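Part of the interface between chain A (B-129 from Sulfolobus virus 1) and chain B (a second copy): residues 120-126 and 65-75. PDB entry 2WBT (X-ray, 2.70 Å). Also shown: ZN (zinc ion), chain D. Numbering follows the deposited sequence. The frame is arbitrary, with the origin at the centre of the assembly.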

# COMPACT_ATOMS: atom_id res chain seq x y z
N VAL A 120 11.46 -10.72 -1.56
CA VAL A 120 10.50 -9.65 -1.87
C VAL A 120 9.14 -10.22 -2.28
O VAL A 120 8.11 -9.55 -2.13
N CYS A 121 9.13 -11.45 -2.78
CA CYS A 121 7.88 -12.15 -3.11
C CYS A 121 7.28 -12.84 -1.89
O CYS A 121 6.08 -12.77 -1.66
N LYS A 122 8.12 -13.53 -1.11
CA LYS A 122 7.63 -14.32 0.03
C LYS A 122 7.18 -13.47 1.21
O LYS A 122 6.16 -13.78 1.83
N LYS A 123 7.93 -12.42 1.53
CA LYS A 123 7.64 -11.60 2.71
C LYS A 123 7.14 -10.18 2.41
O LYS A 123 6.82 -9.44 3.34
N HIS A 124 7.07 -9.80 1.14
CA HIS A 124 6.44 -8.52 0.75
C HIS A 124 5.37 -8.69 -0.32
O HIS A 124 4.65 -7.74 -0.64
N ASN A 125 5.28 -9.91 -0.84
CA ASN A 125 4.25 -10.31 -1.78
C ASN A 125 4.26 -9.57 -3.10
O ASN A 125 3.22 -9.37 -3.73
N ILE A 126 5.45 -9.17 -3.54
CA ILE A 126 5.60 -8.55 -4.85
C ILE A 126 6.44 -9.49 -5.71
O ILE A 126 7.64 -9.66 -5.49
N ARG B 65 -2.72 -2.19 2.91
CA ARG B 65 -3.41 -3.26 3.63
C ARG B 65 -2.76 -4.63 3.41
O ARG B 65 -2.80 -5.49 4.30
N LEU B 66 -2.17 -4.84 2.23
CA LEU B 66 -1.42 -6.07 1.95
C LEU B 66 -0.22 -6.16 2.88
O LEU B 66 -0.03 -7.15 3.58
N LEU B 67 0.60 -5.10 2.87
CA LEU B 67 1.79 -5.03 3.72
C LEU B 67 1.44 -5.07 5.21
O LEU B 67 2.21 -5.59 6.02
N ALA B 68 0.27 -4.52 5.56
CA ALA B 68 -0.24 -4.59 6.93
C ALA B 68 -0.51 -6.04 7.34
O ALA B 68 -0.04 -6.50 8.38
N SER B 69 -1.27 -6.75 6.50
CA SER B 69 -1.56 -8.17 6.71
C SER B 69 -0.30 -9.03 6.65
O SER B 69 -0.19 -10.03 7.37
N LYS B 70 0.63 -8.65 5.79
CA LYS B 70 1.88 -9.39 5.61
C LYS B 70 2.75 -9.35 6.87
O LYS B 70 3.53 -10.27 7.13
N ALA B 71 2.60 -8.28 7.65
CA ALA B 71 3.27 -8.15 8.95
C ALA B 71 2.71 -9.11 10.00
O ALA B 71 3.44 -9.57 10.88
N ILE B 72 1.41 -9.41 9.90
CA ILE B 72 0.77 -10.36 10.81
C ILE B 72 1.16 -11.80 10.46
O ILE B 72 1.57 -12.57 11.33
N SER B 73 1.02 -12.14 9.18
CA SER B 73 1.46 -13.45 8.68
C SER B 73 1.96 -13.36 7.24
O SER B 73 1.56 -12.47 6.49
N GLN B 74 2.82 -14.30 6.86
CA GLN B 74 3.27 -14.45 5.47
C GLN B 74 2.11 -14.85 4.56
O GLN B 74 2.08 -14.47 3.38
N PHE B 75 1.16 -15.60 5.11
CA PHE B 75 0.10 -16.24 4.33
C PHE B 75 -1.14 -15.36 4.24
O PHE B 75 -2.01 -15.39 5.12

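The contact joins a helix in chain B and the residues after it to the end of a helix that begins earlier in chain A and the turn after it. Together the two stretches bury 385 Å² of surface.

B:Arg65 is exposed and out of reach of the chain A stretch. B:Leu66 follows and points toward chain A. Its chi1 is t and its chi2 is p. This places CD2 of B:Leu66 3.9 Å from CB of A:Asn125, a van der Waals contact. B:Leu67 starts sideways, with chi1 m and chi2 t, but its end comes nearer. CD2 of B:Leu67 lies 3.8 Å from the backbone O of A:His124. The two leucines thus present methyl groups to the chain A turn.

B:Ala68 and B:Ser69 are out of reach of the other stretch.

B:Lys70 is the centre of the contact and has the largest covered area, 82 Å². It points toward chain A. Its chi1 is t, chi2 is p, and chi3 and chi4 are both t, so the chain is extended beyond its bend at chi2. The aliphatic part runs along the chain A backbone. CG of B:Lys70 is 3.3 Å from O of A:Lys123, and CE of B:Lys70 is 3.1 Å from O of A:Lys122. The amine then donates a hydrogen bond from NZ of B:Lys70 to OD1 of A:Asn125, at 2.9 Å. A second hydrogen bond runs from NZ of B:Lys70 to the backbone O of B:Gln74, at 2.7 Å. The lysine therefore ties the chain A turn to the loop after its own helix. A:Asn125 points toward chain B. Its chi1 is -135°, between wells. Its ND2 is hydrogen-bonded elsewhere in the structure.

B:Ala71 points away from chain A, and B:Ile72 and B:Ser73 are out of reach of the chain A stretch. OG of B:Ser73 accepts a hydrogen bond from N of B:Phe75, at 3.0 Å.

B:Gln74 starts sideways, with chi1 and chi2 both t, and its end comes nearer. CG of B:Gln74 is 3.5 Å from O of A:Lys122, and NE2 of B:Gln74 is 3.8 Å from CB of A:Lys122. A:Lys122 starts sideways, and its end leads away. B:Phe75 makes no contact with the chain A stretch.

The zinc ion lies on the chain A side. A:His124 points away from chain B, with chi1 m, and its NE2 binds ZN at 2.2 Å. Three atoms from elsewhere in the structure also bind the ion.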

# COMPACT_ATOMS: atom_id res chain seq x y z
CB VAL A 120 11.04 -8.70 -2.96
CG1 VAL A 120 10.01 -7.63 -3.30
CG2 VAL A 120 12.33 -8.04 -2.49
CB CYS A 121 8.12 -13.18 -4.21
SG CYS A 121 6.64 -14.12 -4.69
CB LYS A 122 8.71 -15.28 0.52
CG LYS A 122 8.80 -16.57 -0.28
CD LYS A 122 9.85 -17.53 0.27
CE LYS A 122 11.05 -16.83 0.91
NZ LYS A 122 12.24 -17.73 1.00
CB LYS A 123 8.85 -11.57 3.65
CG LYS A 123 8.86 -12.75 4.61
CD LYS A 123 10.23 -13.03 5.20
CE LYS A 123 10.61 -12.02 6.26
NZ LYS A 123 11.93 -12.37 6.86
CB HIS A 124 7.50 -7.53 0.31
CG HIS A 124 8.55 -7.29 1.35
ND1 HIS A 124 8.35 -6.46 2.43
CD2 HIS A 124 9.79 -7.81 1.50
CE1 HIS A 124 9.43 -6.46 3.19
NE2 HIS A 124 10.32 -7.27 2.65
CB ASN A 125 2.87 -10.20 -1.13
CG ASN A 125 2.01 -11.41 -1.40
OD1 ASN A 125 1.32 -11.89 -0.50
ND2 ASN A 125 2.04 -11.91 -2.63
CB ILE A 126 6.22 -7.16 -4.74
CG1 ILE A 126 5.29 -6.26 -3.93
CG2 ILE A 126 6.46 -6.57 -6.13
CD1 ILE A 126 5.73 -4.81 -3.86
CB ARG B 65 -4.89 -3.30 3.23
CG ARG B 65 -5.68 -2.13 3.80
CD ARG B 65 -7.04 -1.98 3.13
NE ARG B 65 -7.81 -3.22 3.16
CZ ARG B 65 -8.26 -3.88 2.09
NH1 ARG B 65 -8.04 -3.45 0.85
NH2 ARG B 65 -8.95 -5.01 2.27
CB LEU B 66 -0.95 -6.10 0.49
CG LEU B 66 -0.09 -7.30 0.09
CD1 LEU B 66 -0.87 -8.60 0.17
CD2 LEU B 66 0.46 -7.11 -1.31
CB LEU B 67 2.59 -3.75 3.42
CG LEU B 67 3.19 -3.63 2.02
CD1 LEU B 67 3.95 -2.32 1.88
CD2 LEU B 67 4.09 -4.81 1.69
CB ALA B 68 -1.51 -3.76 7.06
CB SER B 69 -2.56 -8.67 5.67
OG SER B 69 -3.84 -8.10 5.88
CB LYS B 70 2.67 -8.84 4.41
CG LYS B 70 3.62 -9.83 3.78
CD LYS B 70 2.89 -10.85 2.91
CE LYS B 70 3.87 -11.79 2.24
NZ LYS B 70 3.19 -12.89 1.51
CB ALA B 71 3.18 -6.71 9.44
CB ILE B 72 -0.77 -10.21 10.79
CG1 ILE B 72 -1.18 -8.92 11.51
CG2 ILE B 72 -1.44 -11.40 11.47
CD1 ILE B 72 -2.64 -8.57 11.35
CB SER B 73 0.32 -14.47 8.76
OG SER B 73 0.64 -15.65 8.03
CB GLN B 74 4.39 -15.49 5.38
CG GLN B 74 4.62 -16.07 3.98
CD GLN B 74 5.83 -16.98 3.90
OE1 GLN B 74 6.33 -17.47 4.91
NE2 GLN B 74 6.31 -17.21 2.68
CB PHE B 75 -0.22 -17.61 4.94
CG PHE B 75 1.01 -18.42 5.26
CD1 PHE B 75 1.46 -18.55 6.57
CD2 PHE B 75 1.74 -19.01 4.24
CE1 PHE B 75 2.60 -19.28 6.86
CE2 PHE B 75 2.89 -19.75 4.52
CZ PHE B 75 3.32 -19.88 5.84
ZN ZN D . 12.47 -6.99 2.43